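Local coordinates for protein beta subunit of a putative Aromatic-ring-hydroxylating dioxygenase (Novosphingobium aromaticivorans DSM 12444, PDB 3EBY) that is probably the beta subunit of an aromatic-ring-hydroxylating dioxygenase of unestablished substrate, a trimer-forming protein of the NTF2-like cone fold, at residues 30-36 with 73-78; 24-28 with 87-91; 41-47 with 61-67. One frame throughout, in Å; residues are numbered along the deposited sequence.

Interaction 1: residues 30-36 with 73-78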
loop_
_atom_site.group_PDB
_atom_site.type_symbol
_atom_site.label_atom_id
_atom_site.label_comp_id
_atom_site.label_asym_id
_atom_site.label_seq_id
_atom_site.Cartn_x
_atom_site.Cartn_y
_atom_site.Cartn_z
ATOM N N ASP A 30 2.502 -0.230 18.594
ATOM C CA ASP A 30 2.503 -1.034 19.820
ATOM C C ASP A 30 1.426 -0.568 20.817
ATOM O O ASP A 30 1.616 -0.656 22.031
ATOM C CB ASP A 30 3.887 -0.997 20.479
ATOM C CG ASP A 30 4.039 -2.032 21.579
ATOM O OD1 ASP A 30 3.676 -3.196 21.354
ATOM O OD2 ASP A 30 4.608 -1.680 22.618
ATOM N N ARG A 31 0.288 -0.100 20.305
ATOM C CA ARG A 31 -0.877 0.188 21.150
ATOM C C ARG A 31 -1.752 -1.065 21.231
ATOM O O ARG A 31 -2.930 -1.058 20.866
ATOM C CB ARG A 31 -1.643 1.410 20.627
ATOM C CG ARG A 31 -0.868 2.696 20.843
ATOM C CD ARG A 31 -1.619 3.920 20.427
ATOM N NE ARG A 31 -1.572 4.109 18.984
ATOM C CZ ARG A 31 -2.582 3.830 18.161
ATOM N NH1 ARG A 31 -3.741 3.424 18.641
ATOM N NH2 ARG A 31 -2.421 3.919 16.860
ATOM N N LEU A 32 -1.167 -2.141 21.758
ATOM C CA LEU A 32 -1.785 -3.464 21.667
ATOM C C LEU A 32 -3.107 -3.538 22.440
ATOM O O LEU A 32 -4.045 -4.231 22.024
ATOM C CB LEU A 32 -0.830 -4.555 22.172
ATOM C CG LEU A 32 0.523 -4.735 21.449
ATOM C CD1 LEU A 32 1.224 -5.956 22.014
ATOM C CD2 LEU A 32 0.381 -4.850 19.912
ATOM N N GLU A 33 -3.231 -2.718 23.472
ATOM C CA GLU A 33 -4.472 -2.681 24.259
ATOM C C GLU A 33 -5.706 -2.255 23.430
ATOM O O GLU A 33 -6.829 -2.600 23.778
ATOM C CB GLU A 33 -4.311 -1.762 25.467
ATOM C CG GLU A 33 -3.463 -2.334 26.574
ATOM C CD GLU A 33 -1.963 -2.219 26.335
ATOM O OE1 GLU A 33 -1.535 -1.524 25.369
ATOM O OE2 GLU A 33 -1.204 -2.838 27.128
ATOM N N GLN A 34 -5.499 -1.478 22.370
ATOM C CA GLN A 34 -6.607 -1.056 21.503
ATOM C C GLN A 34 -7.095 -2.193 20.596
ATOM O O GLN A 34 -8.245 -2.200 20.161
ATOM C CB GLN A 34 -6.199 0.152 20.618
ATOM C CG GLN A 34 -7.351 0.654 19.657
ATOM C CD GLN A 34 -6.922 1.795 18.671
ATOM O OE1 GLN A 34 -5.737 2.062 18.483
ATOM N NE2 GLN A 34 -7.893 2.374 17.989
ATOM N N TRP A 35 -6.217 -3.158 20.333
ATOM C CA TRP A 35 -6.467 -4.166 19.302
ATOM C C TRP A 35 -7.733 -5.020 19.575
ATOM O O TRP A 35 -8.566 -5.165 18.676
ATOM C CB TRP A 35 -5.205 -5.029 19.066
ATOM C CG TRP A 35 -5.404 -6.221 18.143
ATOM C CD1 TRP A 35 -5.536 -6.195 16.773
ATOM C CD2 TRP A 35 -5.317 -7.599 18.507
ATOM N NE1 TRP A 35 -5.619 -7.479 16.279
ATOM C CE2 TRP A 35 -5.485 -8.362 17.324
ATOM C CE3 TRP A 35 -5.133 -8.269 19.726
ATOM C CZ2 TRP A 35 -5.487 -9.760 17.325
ATOM C CZ3 TRP A 35 -5.142 -9.655 19.731
ATOM C CH2 TRP A 35 -5.273 -10.389 18.521
ATOM N N PRO A 36 -7.899 -5.539 20.816
ATOM C CA PRO A 36 -9.104 -6.340 21.086
ATOM C C PRO A 36 -10.410 -5.530 20.940
ATOM O O PRO A 36 -11.414 -6.081 20.548
ATOM C CB PRO A 36 -8.890 -6.833 22.531
ATOM C CG PRO A 36 -7.404 -6.758 22.746
ATOM C CD PRO A 36 -6.961 -5.572 21.961
ATOM N N ARG A 73 -3.905 -12.661 24.887
ATOM C CA ARG A 73 -2.671 -12.475 24.113
ATOM C C ARG A 73 -1.968 -11.143 24.443
ATOM O O ARG A 73 -0.752 -11.103 24.609
ATOM C CB ARG A 73 -2.961 -12.582 22.599
ATOM C CG ARG A 73 -1.729 -12.393 21.727
ATOM C CD ARG A 73 -2.008 -12.860 20.284
ATOM N NE ARG A 73 -2.067 -14.320 20.170
ATOM C CZ ARG A 73 -0.993 -15.121 20.218
ATOM N NH1 ARG A 73 0.235 -14.608 20.238
ATOM N NH2 ARG A 73 -1.139 -16.432 20.152
ATOM N N VAL A 74 -2.722 -10.057 24.505
ATOM C CA VAL A 74 -2.126 -8.742 24.799
ATOM C C VAL A 74 -1.492 -8.741 26.196
ATOM O O VAL A 74 -0.333 -8.309 26.371
ATOM C CB VAL A 74 -3.179 -7.635 24.700
ATOM C CG1 VAL A 74 -2.597 -6.285 25.204
ATOM C CG2 VAL A 74 -3.713 -7.534 23.257
ATOM N N VAL A 75 -2.231 -9.271 27.173
ATOM C CA VAL A 75 -1.726 -9.423 28.557
ATOM C C VAL A 75 -0.410 -10.217 28.605
ATOM O O VAL A 75 0.550 -9.812 29.267
ATOM C CB VAL A 75 -2.767 -10.092 29.465
ATOM C CG1 VAL A 75 -2.119 -10.561 30.787
ATOM C CG2 VAL A 75 -3.945 -9.132 29.729
ATOM N N ALA A 76 -0.376 -11.353 27.919
ATOM C CA ALA A 76 0.820 -12.181 27.879
ATOM C C ALA A 76 2.011 -11.445 27.211
ATOM O O ALA A 76 3.147 -11.568 27.656
ATOM C CB ALA A 76 0.529 -13.491 27.155
ATOM N N LEU A 77 1.744 -10.721 26.126
ATOM C CA LEU A 77 2.784 -9.968 25.424
ATOM C C LEU A 77 3.371 -8.864 26.323
ATOM O O LEU A 77 4.585 -8.626 26.325
ATOM C CB LEU A 77 2.221 -9.363 24.124
ATOM C CG LEU A 77 1.892 -10.372 23.010
ATOM C CD1 LEU A 77 1.384 -9.680 21.754
ATOM C CD2 LEU A 77 3.067 -11.216 22.679
ATOM N N ARG A 78 2.520 -8.224 27.106
ATOM C CA ARG A 78 2.991 -7.239 28.095
ATOM C C ARG A 78 3.773 -7.899 29.236
ATOM O O ARG A 78 4.801 -7.389 29.668
ATOM C CB ARG A 78 1.809 -6.472 28.683
ATOM C CG ARG A 78 1.015 -5.652 27.681
ATOM C CD ARG A 78 1.915 -4.945 26.748
ATOM N NE ARG A 78 1.244 -3.877 26.019
ATOM C CZ ARG A 78 1.803 -3.231 25.008
ATOM N NH1 ARG A 78 2.990 -3.611 24.566
ATOM N NH2 ARG A 78 1.163 -2.232 24.413
#
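Arg78 of helix 67-79 reaches across to Asp30 and Glu33, making a salt-bridge network where the loop after helix 8-28 packs on the second helix of this NTF2-like domain. Asp30 leaves helix 8-28 through a Schellman motif, and its carbonyl is part of what the arginine takes up. Beyond CB, Arg78 CG lies 3.6 Å from Glu33 OE2, and a bend at chi2 (-42°) swings CD past the same oxygen. From CG onward the chain is extended. NE gives its hydrogen to Glu33 OE2 at 2.9 Å, while NH2 donates almost straight to Glu33 OE1, a side-on pair that meets both oxygens on their syn sides with the two planes only 25° apart. The other hydrogen of NH2 goes to Asp30 O, 2.9 Å away and in the guanidinium plane. NH1, at the far end, meets Asp30 OD2 from above the carboxylate plane at 3.2 Å. With all three nitrogens engaged around its edge, the guanidinium is fixed in rotation; Leu32 CB and CG lie over one face.

Next to the salt bridges the contact is apolar. The side chains of Leu32 and Leu77 cross at about a right angle, their CD1 atoms 3.7 Å apart, and Trp35 presents its edge to Val74. The indole is held from elsewhere in the fold: its NE1 is hydrogen-bonded to Tyr23 OH, and Phe39 and Tyr45 meet the ring edge-to-face. Val74 has its two methyls divided between neighbours: CG1 lies 3.9 Å from Leu32 CB, and CG2 rests 3.8 Å from Pro36 CG.

Interaction 2: residues 24-28 with 87-91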
loop_
_atom_site.group_PDB
_atom_site.type_symbol
_atom_site.label_atom_id
_atom_site.label_comp_id
_atom_site.label_asym_id
_atom_site.label_seq_id
_atom_site.Cartn_x
_atom_site.Cartn_y
_atom_site.Cartn_z
ATOM N N GLY A 24 -3.835 -1.209 11.296
ATOM C CA GLY A 24 -2.395 -1.327 11.051
ATOM C C GLY A 24 -1.580 -0.432 11.959
ATOM O O GLY A 24 -0.538 -0.847 12.465
ATOM N N LEU A 25 -2.031 0.821 12.145
ATOM C CA LEU A 25 -1.260 1.788 12.958
ATOM C C LEU A 25 -1.285 1.417 14.445
ATOM O O LEU A 25 -0.277 1.558 15.133
ATOM C CB LEU A 25 -1.745 3.224 12.746
ATOM C CG LEU A 25 -1.077 3.950 11.555
ATOM C CD1 LEU A 25 -1.675 5.340 11.383
ATOM C CD2 LEU A 25 0.445 4.034 11.731
ATOM N N CYS A 26 -2.425 0.906 14.918
ATOM C CA CYS A 26 -2.563 0.420 16.300
ATOM C C CYS A 26 -1.492 -0.641 16.615
ATOM O O CYS A 26 -0.742 -0.508 17.598
ATOM C CB CYS A 26 -4.003 -0.126 16.492
ATOM S SG CYS A 26 -4.172 -1.326 17.727
ATOM N N LEU A 27 -1.324 -1.614 15.725
ATOM C CA LEU A 27 -0.330 -2.668 15.937
ATOM C C LEU A 27 1.111 -2.158 15.775
ATOM O O LEU A 27 1.980 -2.457 16.605
ATOM C CB LEU A 27 -0.585 -3.877 15.005
ATOM C CG LEU A 27 -1.903 -4.629 15.333
ATOM C CD1 LEU A 27 -2.263 -5.700 14.230
ATOM C CD2 LEU A 27 -1.810 -5.235 16.708
ATOM N N ASP A 28 1.338 -1.338 14.750
ATOM C CA ASP A 28 2.686 -0.837 14.459
ATOM C C ASP A 28 3.200 0.103 15.559
ATOM O O ASP A 28 4.391 0.109 15.861
ATOM C CB ASP A 28 2.705 -0.118 13.146
ATOM C CG ASP A 28 2.401 -1.034 11.960
ATOM O OD1 ASP A 28 2.445 -2.286 12.120
ATOM O OD2 ASP A 28 2.108 -0.485 10.882
ATOM N N PHE A 87 10.363 -3.956 15.416
ATOM C CA PHE A 87 9.511 -2.886 14.937
ATOM C C PHE A 87 8.758 -3.387 13.718
ATOM O O PHE A 87 9.368 -3.877 12.762
ATOM C CB PHE A 87 10.320 -1.658 14.556
ATOM C CG PHE A 87 11.045 -1.030 15.709
ATOM C CD1 PHE A 87 10.527 -1.091 16.994
ATOM C CD2 PHE A 87 12.241 -0.354 15.506
ATOM C CE1 PHE A 87 11.213 -0.526 18.057
ATOM C CE2 PHE A 87 12.901 0.245 16.567
ATOM C CZ PHE A 87 12.388 0.141 17.840
ATOM N N ASN A 88 7.441 -3.229 13.760
ATOM C CA ASN A 88 6.575 -3.683 12.685
ATOM C C ASN A 88 5.980 -2.537 11.923
ATOM O O ASN A 88 5.699 -1.470 12.482
ATOM C CB ASN A 88 5.457 -4.562 13.231
ATOM C CG ASN A 88 5.976 -5.843 13.842
ATOM O OD1 ASN A 88 6.717 -6.602 13.192
ATOM N ND2 ASN A 88 5.748 -6.003 15.143
ATOM N N ARG A 89 5.681 -2.808 10.651
ATOM C CA ARG A 89 5.093 -1.843 9.769
ATOM C C ARG A 89 4.114 -2.583 8.855
ATOM O O ARG A 89 4.525 -3.466 8.107
ATOM C CB ARG A 89 6.202 -1.218 8.918
ATOM C CG ARG A 89 5.757 -0.162 7.989
ATOM C CD ARG A 89 5.145 0.947 8.746
ATOM N NE ARG A 89 5.975 1.358 9.877
ATOM C CZ ARG A 89 5.512 2.073 10.892
ATOM N NH1 ARG A 89 4.245 2.426 10.928
ATOM N NH2 ARG A 89 6.315 2.456 11.852
ATOM N N HIS A 90 2.841 -2.201 8.903
ATOM C CA HIS A 90 1.808 -2.755 7.992
ATOM C C HIS A 90 1.571 -1.796 6.822
ATOM O O HIS A 90 1.425 -0.570 7.018
ATOM C CB HIS A 90 0.448 -2.888 8.704
ATOM C CG HIS A 90 0.336 -4.040 9.655
ATOM N ND1 HIS A 90 0.983 -4.060 10.872
ATOM C CD2 HIS A 90 -0.548 -5.076 9.684
ATOM C CE1 HIS A 90 0.619 -5.144 11.543
ATOM N NE2 HIS A 90 -0.291 -5.796 10.831
ATOM N N LEU A 91 1.500 -2.353 5.618
ATOM C CA LEU A 91 0.841 -1.694 4.526
ATOM C C LEU A 91 -0.360 -2.551 4.122
ATOM O O LEU A 91 -0.225 -3.742 3.833
ATOM C CB LEU A 91 1.769 -1.431 3.329
ATOM C CG LEU A 91 2.921 -0.413 3.511
ATOM C CD1 LEU A 91 3.747 -0.411 2.226
ATOM C CD2 LEU A 91 2.424 1.007 3.762
HETATM O O HOH W 1 4.060 -4.383 16.554
HETATM O O HOH W 2 0.255 0.561 9.258
HETATM O O HOH W 3 5.934 -2.175 16.006
#
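Asp28, in the last turn of helix 8-28, turns its carboxylate onto strand 87-101 and holds His90 by both its ring and its backbone. Its CG stands anti to the carbonyl carbon (chi1 -65°), directing the two oxygens at the strand. OD1 accepts from His90 ND1 at 2.6 Å, in the plane of the imidazole, and OD2 accepts from His90 N at 2.7 Å in a nearly straight bond. Both donors come to syn sides, somewhat out of the carboxylate plane. His90 CG lies beside its own backbone N (chi1 -76°), which lets ND1 and N meet the same carboxylate, with ring and carboxylate planes 37° apart. This His-carboxylate hydrogen bond is matched at the ring's other end, where NE2 is hydrogen-bonded to O of the C-terminal carboxylate of Ile163; the two would fix the ring's orientation. Gly24 CA covers one face of the imidazole, and Leu27 lies at a slant to it, its CB 3.9 Å from His90 CE1.

Arg89 leaves the strand on the other side, but bends at chi2 and chi3 bring its guanidinium back, with Asp28 CB over one face. Its NH1 is 3.6 Å from Asp28 OD2, a long salt bridge of charges alone, no N-H being aimed at the oxygen; NH1 donates instead to Ser110 OG of the second subunit.

Three waters complete the seam, joining Asp28 OD2 to His90 O, Leu27 O to Asn88 ND2 and Asp28 O to Asn88 N. Asn88 OD1 is hydrogen-bonded to Gln115 NE2.

Helix and strand run antiparallel, and the axes of the two short segments approach to 7.5 Å. Strand 104-116 flanks strand 87-101 within the sheet, while the second subunit approaches this helix end, its Arg50 donating to Asp28 O.

Interaction 3: residues 41-47 with 61-67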
loop_
_atom_site.group_PDB
_atom_site.type_symbol
_atom_site.label_atom_id
_atom_site.label_comp_id
_atom_site.label_asym_id
_atom_site.label_seq_id
_atom_site.Cartn_x
_atom_site.Cartn_y
_atom_site.Cartn_z
ATOM N N ASP A 41 -17.418 -8.860 20.787
ATOM C CA ASP A 41 -17.058 -9.777 21.905
ATOM C C ASP A 41 -17.002 -11.242 21.421
ATOM O O ASP A 41 -16.057 -11.984 21.749
ATOM C CB ASP A 41 -18.050 -9.675 23.058
ATOM C CG ASP A 41 -17.929 -8.360 23.854
ATOM O OD1 ASP A 41 -17.091 -7.510 23.507
ATOM O OD2 ASP A 41 -18.763 -8.161 24.774
ATOM N N ASP A 42 -18.018 -11.648 20.658
ATOM C CA ASP A 42 -18.144 -13.037 20.162
ATOM C C ASP A 42 -17.546 -13.128 18.742
ATOM O O ASP A 42 -18.254 -13.272 17.747
ATOM C CB ASP A 42 -19.613 -13.443 20.173
ATOM C CG ASP A 42 -19.840 -14.884 19.715
ATOM O OD1 ASP A 42 -18.875 -15.680 19.689
ATOM O OD2 ASP A 42 -20.982 -15.177 19.323
ATOM N N CYS A 43 -16.238 -12.995 18.686
ATOM C CA CYS A 43 -15.510 -12.832 17.433
ATOM C C CYS A 43 -14.683 -14.075 17.106
ATOM O O CYS A 43 -14.551 -14.997 17.942
ATOM C CB CYS A 43 -14.573 -11.638 17.565
ATOM S SG CYS A 43 -13.292 -11.819 18.875
ATOM N N LEU A 44 -14.062 -14.041 15.926
ATOM C CA LEU A 44 -13.087 -15.043 15.517
ATOM C C LEU A 44 -11.898 -14.340 14.823
ATOM O O LEU A 44 -12.094 -13.511 13.944
ATOM C CB LEU A 44 -13.722 -16.071 14.579
ATOM C CG LEU A 44 -12.756 -17.164 14.061
ATOM C CD1 LEU A 44 -12.335 -18.097 15.212
ATOM C CD2 LEU A 44 -13.390 -17.958 12.940
ATOM N N TYR A 45 -10.704 -14.566 15.351
ATOM C CA TYR A 45 -9.473 -14.087 14.743
ATOM C C TYR A 45 -8.572 -15.292 14.535
ATOM O O TYR A 45 -8.279 -16.020 15.485
ATOM C CB TYR A 45 -8.767 -13.068 15.649
ATOM C CG TYR A 45 -7.420 -12.617 15.113
ATOM C CD1 TYR A 45 -7.342 -11.693 14.080
ATOM C CD2 TYR A 45 -6.236 -13.161 15.594
ATOM C CE1 TYR A 45 -6.090 -11.280 13.553
ATOM C CE2 TYR A 45 -4.985 -12.763 15.087
ATOM C CZ TYR A 45 -4.914 -11.802 14.106
ATOM O OH TYR A 45 -3.667 -11.436 13.616
ATOM N N GLN A 46 -8.096 -15.471 13.315
ATOM C CA GLN A 46 -7.172 -16.551 13.049
ATOM C C GLN A 46 -6.162 -16.189 11.977
ATOM O O GLN A 46 -6.388 -15.285 11.133
ATOM C CB GLN A 46 -7.924 -17.838 12.700
ATOM C CG GLN A 46 -8.635 -17.837 11.394
ATOM C CD GLN A 46 -9.593 -19.034 11.245
ATOM O OE1 GLN A 46 -9.512 -20.026 11.997
ATOM N NE2 GLN A 46 -10.505 -18.933 10.296
ATOM N N VAL A 47 -5.030 -16.878 12.037
ATOM C CA VAL A 47 -3.919 -16.674 11.114
ATOM C C VAL A 47 -3.588 -18.083 10.548
ATOM O O VAL A 47 -3.223 -19.005 11.310
ATOM C CB VAL A 47 -2.699 -16.033 11.838
ATOM C CG1 VAL A 47 -1.498 -15.931 10.870
ATOM C CG2 VAL A 47 -3.081 -14.609 12.425
ATOM N N VAL A 61 -2.110 -20.997 12.979
ATOM C CA VAL A 61 -0.924 -20.765 13.811
ATOM C C VAL A 61 -1.170 -19.653 14.866
ATOM O O VAL A 61 -0.349 -19.432 15.757
ATOM C CB VAL A 61 0.305 -20.448 12.923
ATOM C CG1 VAL A 61 1.509 -20.076 13.778
ATOM C CG2 VAL A 61 0.634 -21.670 12.026
HETATM N N MSE A 62 -2.300 -18.964 14.752
HETATM C CA MSE A 62 -2.773 -18.054 15.792
HETATM C C MSE A 62 -4.299 -18.130 15.750
HETATM O O MSE A 62 -4.902 -18.238 14.675
HETATM C CB MSE A 62 -2.265 -16.615 15.556
HETATM C CG MSE A 62 -2.316 -15.743 16.776
HETATM SE SE MSE A 62 -1.406 -13.987 16.518
HETATM C CE MSE A 62 -0.273 -14.399 15.517
ATOM N N TYR A 63 -4.929 -18.270 16.909
ATOM C CA TYR A 63 -6.353 -18.572 16.918
ATOM C C TYR A 63 -7.039 -18.038 18.196
ATOM O O TYR A 63 -6.593 -18.335 19.323
ATOM C CB TYR A 63 -6.543 -20.068 16.819
ATOM C CG TYR A 63 -7.983 -20.508 16.850
ATOM C CD1 TYR A 63 -8.620 -20.779 18.052
ATOM C CD2 TYR A 63 -8.692 -20.692 15.675
ATOM C CE1 TYR A 63 -9.935 -21.207 18.072
ATOM C CE2 TYR A 63 -9.998 -21.076 15.688
ATOM C CZ TYR A 63 -10.612 -21.349 16.886
ATOM O OH TYR A 63 -11.912 -21.752 16.886
ATOM N N CYS A 64 -8.071 -17.217 18.002
ATOM C CA CYS A 64 -8.852 -16.641 19.117
ATOM C C CYS A 64 -10.323 -16.697 18.748
ATOM O O CYS A 64 -10.726 -16.086 17.768
ATOM C CB CYS A 64 -8.471 -15.194 19.354
ATOM S SG CYS A 64 -6.733 -14.827 19.665
ATOM N N ASP A 65 -11.137 -17.351 19.571
ATOM C CA ASP A 65 -12.568 -17.485 19.262
ATOM C C ASP A 65 -13.467 -16.715 20.242
ATOM O O ASP A 65 -14.700 -16.953 20.329
ATOM C CB ASP A 65 -12.949 -18.967 19.185
ATOM C CG ASP A 65 -12.799 -19.689 20.509
ATOM O OD1 ASP A 65 -12.455 -19.059 21.530
ATOM O OD2 ASP A 65 -13.043 -20.909 20.526
ATOM N N SER A 66 -12.860 -15.759 20.935
ATOM C CA SER A 66 -13.568 -14.806 21.768
ATOM C C SER A 66 -12.668 -13.594 22.012
ATOM O O SER A 66 -11.451 -13.660 21.853
ATOM C CB SER A 66 -13.926 -15.428 23.111
ATOM O OG SER A 66 -12.758 -15.598 23.930
ATOM N N LYS A 67 -13.263 -12.504 22.458
ATOM C CA LYS A 67 -12.477 -11.331 22.828
ATOM C C LYS A 67 -11.559 -11.620 24.005
ATOM O O LYS A 67 -10.451 -11.074 24.084
ATOM C CB LYS A 67 -13.381 -10.144 23.140
ATOM C CG LYS A 67 -12.595 -8.866 23.358
ATOM C CD LYS A 67 -13.481 -7.702 23.471
ATOM C CE LYS A 67 -13.987 -7.267 22.119
ATOM N NZ LYS A 67 -14.933 -6.145 22.230
HETATM O O HOH W 4 -16.925 -16.032 21.312
#
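Tyr45 and Cys64 form a hydrogen-bonded pair of an antiparallel beta hairpin, strands 43-49 and 60-64, at one border of the mixed sheet. Backbone bonds define the pairing. Tyr45 N donates to Cys64 O at 2.9 Å and Cys64 N returns to Tyr45 O at 2.8 Å, while Val47 N donates to Met62 O; Gln46 and Tyr63 are the non-hydrogen-bonded pair between. Val61 N adds a bond to Val47 O, so that Val61 and Met62 both face Val47 in a classic beta bulge.

Side-chain contacts fall on the two faces. On that of Tyr45, Val47 and Cys64, the selenium of Met62 (a selenomethionine) meets the edge of the Tyr45 ring, 5.4 Å from its centroid. Val47 and Met62 point the same way, Val47 CB 3.8 Å from Met62 CB. Tyr45 OH goes on to the terminal carboxylate of Ile163, and Leu70 of helix 67-79 covers this face. On the face of Gln46 and Tyr63, Leu44 CD1 lies 3.8 Å from Tyr63 CE2. Gln46 OE1 comes to the edge of the same ring, and Gln46 NE2 is bound by Thr147 OG1 of the next strand.

Charged and polar groups close the other end. A water joins Asp42 OD1 to Asp65 O. Ser66 OG caps Met69 N, starting helix 67-79, whose first residue is gripped twice: Lys67 N donates to Asp41 O in the carbonyl plane, and the ammonium, brought round by a bend at chi3 (-77°) and shared with Phe39 O, has its NZ in a salt bridge 2.9 Å from Asp41 OD1, met nearly along the C-O axis.

How the interactions relate
Along the chain interaction 3 is nested inside the loop closed by interaction 1, itself inside that closed by interaction 2. Interactions 1 and 2 have centres about 13 Å apart and meet where helix 8-28 ends, Arg31 N probably bonding to Cys26 O. Interactions 1 and 3, centres about 14 Å apart, share helix 67-79 and touch through Trp35 and Tyr45. Interactions 2 and 3, centres about 19 Å apart, involve opposite borders of the same sheet. Interaction 2 puts helix 8-28 on outer strand 87-101, interaction 1 packs the loop after that helix on helix 67-79, and interaction 3 pairs outer strand 60-64 with strand 43-49; only interaction 2 is touched by other subunits.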